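PDB 5LMG: DNA topoisomerase 2-associated protein PAT1 from Saccharomyces cerevisiae, which activates mRNA decapping and represses translation, its C-terminal domain binding directly to the decapping enzyme Dcp2 and the 5'-3' exonuclease Xrn1. Local coordinates for residues Gln161-Leu172 with Ile202-Arg213. The protein carries 2 engineered substitutions. Residues are numbered along the deposited sequence; the frame is centred on the assembly and turned at random.
With EDO (1,2-ethanediol), chain J.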
loop_
_atom_site.group_PDB
_atom_site.type_symbol
_atom_site.label_atom_id
_atom_site.label_comp_id
_atom_site.label_asym_id
_atom_site.label_seq_id
_atom_site.Cartn_x
_atom_site.Cartn_y
_atom_site.Cartn_z
ATOM N N GLN A 161 -1.161 8.255 2.828
ATOM C CA GLN A 161 -0.968 7.586 1.544
ATOM C C GLN A 161 -0.344 8.522 0.494
ATOM O O GLN A 161 0.668 8.168 -0.112
ATOM C CB GLN A 161 -2.308 6.994 1.052
ATOM C CG GLN A 161 -2.319 6.421 -0.382
ATOM C CD GLN A 161 -1.658 5.064 -0.518
ATOM O OE1 GLN A 161 -1.769 4.189 0.351
ATOM N NE2 GLN A 161 -0.981 4.847 -1.643
ATOM N N MET A 162 -0.937 9.714 0.309
ATOM C CA MET A 162 -0.532 10.725 -0.663
ATOM C C MET A 162 0.874 11.307 -0.394
ATOM O O MET A 162 1.666 11.434 -1.328
ATOM C CB MET A 162 -1.596 11.838 -0.719
ATOM C CG MET A 162 -1.343 12.883 -1.773
ATOM S SD MET A 162 -2.373 14.351 -1.554
ATOM C CE MET A 162 -1.514 15.175 -0.236
ATOM N N ILE A 163 1.170 11.666 0.864
ATOM C CA ILE A 163 2.433 12.302 1.229
ATOM C C ILE A 163 3.559 11.297 1.504
ATOM O O ILE A 163 4.568 11.334 0.799
ATOM C CB ILE A 163 2.223 13.309 2.397
ATOM C CG1 ILE A 163 1.411 14.534 1.905
ATOM C CG2 ILE A 163 3.566 13.724 3.043
ATOM C CD1 ILE A 163 0.975 15.562 2.980
ATOM N N ILE A 164 3.401 10.435 2.535
ATOM C CA ILE A 164 4.423 9.494 2.988
ATOM C C ILE A 164 4.854 8.472 1.915
ATOM O O ILE A 164 6.063 8.310 1.691
ATOM C CB ILE A 164 4.019 8.798 4.322
ATOM C CG1 ILE A 164 3.533 9.823 5.404
ATOM C CG2 ILE A 164 5.118 7.871 4.856
ATOM C CD1 ILE A 164 4.515 10.991 5.852
ATOM N N LEU A 165 3.895 7.803 1.255
ATOM C CA LEU A 165 4.254 6.784 0.270
ATOM C C LEU A 165 4.963 7.348 -0.963
ATOM O O LEU A 165 5.895 6.710 -1.434
ATOM C CB LEU A 165 3.059 5.908 -0.098
ATOM C CG LEU A 165 2.970 4.575 0.681
ATOM C CD1 LEU A 165 2.888 4.777 2.204
ATOM C CD2 LEU A 165 1.824 3.773 0.206
ATOM N N LYS A 166 4.598 8.567 -1.417
ATOM C CA LYS A 166 5.242 9.276 -2.532
ATOM C C LYS A 166 6.733 9.553 -2.202
ATOM O O LYS A 166 7.586 9.420 -3.075
ATOM C CB LYS A 166 4.498 10.602 -2.803
ATOM C CG LYS A 166 4.766 11.244 -4.165
ATOM C CD LYS A 166 4.338 12.719 -4.187
ATOM C CE LYS A 166 2.841 12.936 -4.234
ATOM N NZ LYS A 166 2.466 14.271 -3.700
ATOM N N ILE A 167 7.030 9.915 -0.938
ATOM C CA ILE A 167 8.384 10.167 -0.427
ATOM C C ILE A 167 9.211 8.857 -0.430
ATOM O O ILE A 167 10.350 8.859 -0.881
ATOM C CB ILE A 167 8.321 10.811 0.994
ATOM C CG1 ILE A 167 7.822 12.267 0.941
ATOM C CG2 ILE A 167 9.664 10.716 1.733
ATOM C CD1 ILE A 167 7.349 12.809 2.303
ATOM N N ILE A 168 8.629 7.753 0.083
ATOM C CA ILE A 168 9.288 6.450 0.155
ATOM C C ILE A 168 9.656 5.970 -1.257
ATOM O O ILE A 168 10.827 5.665 -1.490
ATOM C CB ILE A 168 8.463 5.441 0.996
ATOM C CG1 ILE A 168 8.502 5.860 2.491
ATOM C CG2 ILE A 168 8.943 3.994 0.796
ATOM C CD1 ILE A 168 7.461 5.249 3.401
ATOM N N VAL A 169 8.674 5.998 -2.192
ATOM C CA VAL A 169 8.795 5.636 -3.611
ATOM C C VAL A 169 9.943 6.404 -4.277
ATOM O O VAL A 169 10.844 5.766 -4.807
ATOM C CB VAL A 169 7.447 5.796 -4.383
ATOM C CG1 VAL A 169 7.624 5.613 -5.890
ATOM C CG2 VAL A 169 6.400 4.824 -3.866
ATOM N N SER A 170 9.924 7.759 -4.212
ATOM C CA SER A 170 10.946 8.636 -4.800
ATOM C C SER A 170 12.357 8.357 -4.259
ATOM O O SER A 170 13.288 8.219 -5.053
ATOM C CB SER A 170 10.568 10.108 -4.635
ATOM O OG SER A 170 10.952 10.621 -3.367
ATOM N N PHE A 171 12.500 8.237 -2.923
ATOM C CA PHE A 171 13.772 7.934 -2.281
ATOM C C PHE A 171 14.349 6.557 -2.688
ATOM O O PHE A 171 15.545 6.473 -2.957
ATOM C CB PHE A 171 13.677 8.068 -0.745
ATOM C CG PHE A 171 14.900 7.569 -0.002
ATOM C CD1 PHE A 171 16.070 8.318 0.030
ATOM C CD2 PHE A 171 14.882 6.344 0.653
ATOM C CE1 PHE A 171 17.205 7.845 0.704
ATOM C CE2 PHE A 171 16.018 5.871 1.324
ATOM C CZ PHE A 171 17.170 6.626 1.346
ATOM N N LEU A 172 13.521 5.492 -2.708
ATOM C CA LEU A 172 13.976 4.142 -3.064
ATOM C C LEU A 172 14.316 3.998 -4.554
ATOM O O LEU A 172 15.207 3.228 -4.917
ATOM C CB LEU A 172 12.965 3.061 -2.623
ATOM C CG LEU A 172 12.781 2.861 -1.109
ATOM C CD1 LEU A 172 11.712 1.848 -0.829
ATOM C CD2 LEU A 172 14.077 2.428 -0.433
ATOM N N ILE A 202 -2.390 0.833 3.849
ATOM C CA ILE A 202 -1.044 1.435 3.956
ATOM C C ILE A 202 0.022 0.339 4.047
ATOM O O ILE A 202 1.023 0.406 3.335
ATOM C CB ILE A 202 -0.934 2.463 5.131
ATOM C CG1 ILE A 202 -2.035 3.572 5.069
ATOM C CG2 ILE A 202 0.492 3.076 5.248
ATOM C CD1 ILE A 202 -2.089 4.455 3.760
ATOM N N GLY A 203 -0.209 -0.640 4.927
ATOM C CA GLY A 203 0.676 -1.785 5.124
ATOM C C GLY A 203 0.915 -2.535 3.833
ATOM O O GLY A 203 2.070 -2.730 3.441
ATOM N N LEU A 204 -0.188 -2.877 3.125
ATOM C CA LEU A 204 -0.132 -3.585 1.850
ATOM C C LEU A 204 0.626 -2.804 0.781
ATOM O O LEU A 204 1.481 -3.384 0.107
ATOM C CB LEU A 204 -1.528 -3.991 1.354
ATOM C CG LEU A 204 -1.554 -5.140 0.337
ATOM C CD1 LEU A 204 -1.212 -6.492 1.003
ATOM C CD2 LEU A 204 -2.907 -5.229 -0.345
ATOM N N ASN A 205 0.319 -1.497 0.635
ATOM C CA ASN A 205 0.989 -0.625 -0.334
ATOM C C ASN A 205 2.482 -0.462 -0.030
ATOM O O ASN A 205 3.281 -0.453 -0.960
ATOM C CB ASN A 205 0.291 0.706 -0.455
ATOM C CG ASN A 205 -1.071 0.646 -1.115
ATOM O OD1 ASN A 205 -1.471 -0.359 -1.720
ATOM N ND2 ASN A 205 -1.828 1.723 -0.994
ATOM N N LEU A 206 2.865 -0.388 1.262
ATOM C CA LEU A 206 4.279 -0.302 1.648
ATOM C C LEU A 206 5.028 -1.580 1.262
ATOM O O LEU A 206 6.158 -1.487 0.782
ATOM C CB LEU A 206 4.458 -0.004 3.145
ATOM C CG LEU A 206 4.323 1.466 3.547
ATOM C CD1 LEU A 206 4.125 1.612 5.046
ATOM C CD2 LEU A 206 5.532 2.255 3.115
ATOM N N ILE A 207 4.390 -2.761 1.426
ATOM C CA ILE A 207 4.996 -4.047 1.062
ATOM C C ILE A 207 5.183 -4.099 -0.467
ATOM O O ILE A 207 6.278 -4.420 -0.916
ATOM C CB ILE A 207 4.237 -5.278 1.646
ATOM C CG1 ILE A 207 4.270 -5.266 3.192
ATOM C CG2 ILE A 207 4.825 -6.611 1.115
ATOM C CD1 ILE A 207 3.155 -6.080 3.889
ATOM N N THR A 208 4.144 -3.698 -1.243
ATOM C CA THR A 208 4.177 -3.661 -2.717
ATOM C C THR A 208 5.349 -2.813 -3.233
ATOM O O THR A 208 6.039 -3.250 -4.160
ATOM C CB THR A 208 2.843 -3.196 -3.295
ATOM O OG1 THR A 208 1.802 -3.951 -2.700
ATOM C CG2 THR A 208 2.778 -3.315 -4.835
ATOM N N ILE A 209 5.562 -1.616 -2.629
ATOM C CA ILE A 209 6.671 -0.711 -2.956
ATOM C C ILE A 209 8.026 -1.437 -2.764
ATOM O O ILE A 209 8.832 -1.418 -3.678
ATOM C CB ILE A 209 6.599 0.604 -2.125
ATOM C CG1 ILE A 209 5.463 1.518 -2.623
ATOM C CG2 ILE A 209 7.955 1.343 -2.126
ATOM C CD1 ILE A 209 4.932 2.428 -1.568
ATOM N N LEU A 210 8.259 -2.072 -1.582
ATOM C CA LEU A 210 9.498 -2.809 -1.297
ATOM C C LEU A 210 9.721 -3.966 -2.268
ATOM O O LEU A 210 10.824 -4.081 -2.789
ATOM C CB LEU A 210 9.589 -3.319 0.166
ATOM C CG LEU A 210 9.630 -2.292 1.306
ATOM C CD1 LEU A 210 9.766 -3.004 2.642
ATOM C CD2 LEU A 210 10.798 -1.303 1.146
ATOM N N ILE A 211 8.680 -4.803 -2.523
ATOM C CA ILE A 211 8.760 -5.958 -3.448
ATOM C C ILE A 211 9.086 -5.491 -4.872
ATOM O O ILE A 211 9.980 -6.069 -5.502
ATOM C CB ILE A 211 7.481 -6.848 -3.441
ATOM C CG1 ILE A 211 7.245 -7.543 -2.092
ATOM C CG2 ILE A 211 7.493 -7.873 -4.598
ATOM C CD1 ILE A 211 5.791 -8.185 -2.017
ATOM N N SER A 212 8.328 -4.477 -5.381
ATOM C CA SER A 212 8.511 -3.898 -6.720
ATOM C C SER A 212 9.919 -3.312 -6.915
ATOM O O SER A 212 10.524 -3.536 -7.965
ATOM C CB SER A 212 7.444 -2.855 -7.017
ATOM O OG SER A 212 6.163 -3.458 -6.954
ATOM N N ARG A 213 10.452 -2.618 -5.890
ATOM C CA ARG A 213 11.801 -2.044 -5.926
ATOM C C ARG A 213 12.887 -3.132 -5.934
ATOM O O ARG A 213 13.796 -3.064 -6.761
ATOM C CB ARG A 213 12.013 -1.015 -4.796
ATOM C CG ARG A 213 13.331 -0.199 -4.870
ATOM C CD ARG A 213 13.697 0.416 -6.230
ATOM N NE ARG A 213 12.585 1.135 -6.860
ATOM C CZ ARG A 213 12.577 1.547 -8.125
ATOM N NH1 ARG A 213 13.626 1.325 -8.910
ATOM N NH2 ARG A 213 11.522 2.183 -8.615
HETATM C C1 EDO J . 1.967 0.357 -4.409
HETATM O O1 EDO J . 2.310 0.840 -3.131
HETATM C C2 EDO J . 0.434 0.200 -4.471
HETATM O O2 EDO J . 0.095 -0.685 -5.519
#
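Leu165 and Ile209 interlock as reciprocal knobs between two helices; the axes of 161-172 and 202-213 approach to 10.7 Å and run 10° from parallel. Leu165 enters the hole formed by Ile202, Asn205, Leu206 and Ile209, its CD2 pressing on Asn205 CB at 3.5 Å; Ile209 returns the fit among Leu165, Ile168, Val169 and Leu172. With CG1 of Ile209 lying beside its own backbone N (chi1 -73°), CD1 reaches Val169 CG2 at 3.6 Å while CG2 faces Ile168 and Leu172. Deeper in, Ile168 CD1 meets Leu206 CD2 at 3.6 Å, the side chains crossing at about a right angle, and Leu172 CD1 touches Leu210 CD2. Polar groups occupy the more open side. There Asn205 ND2 donates to Gln161 OE1 (2.8 Å); OE1 lies in the Asn205 amide plane, but with the amides 86° apart the N-H comes in tilted from the Gln161 carbonyl plane. An ethanediol, probably from the crystallisation liquor, hydrogen-bonds through O1 to Asn205 O (2.7 Å) and borders Ile209. At the far end, Arg213 lays its bent chain along Leu172. This knobs-into-holes pairing is consistent with the all-helical Pat1 family of the TPR clan: helix 103-114 flanks 161-172, helix 275-286 flanks 202-213, and helix 118-130 touches both through Phe171, Leu206 and Leu210.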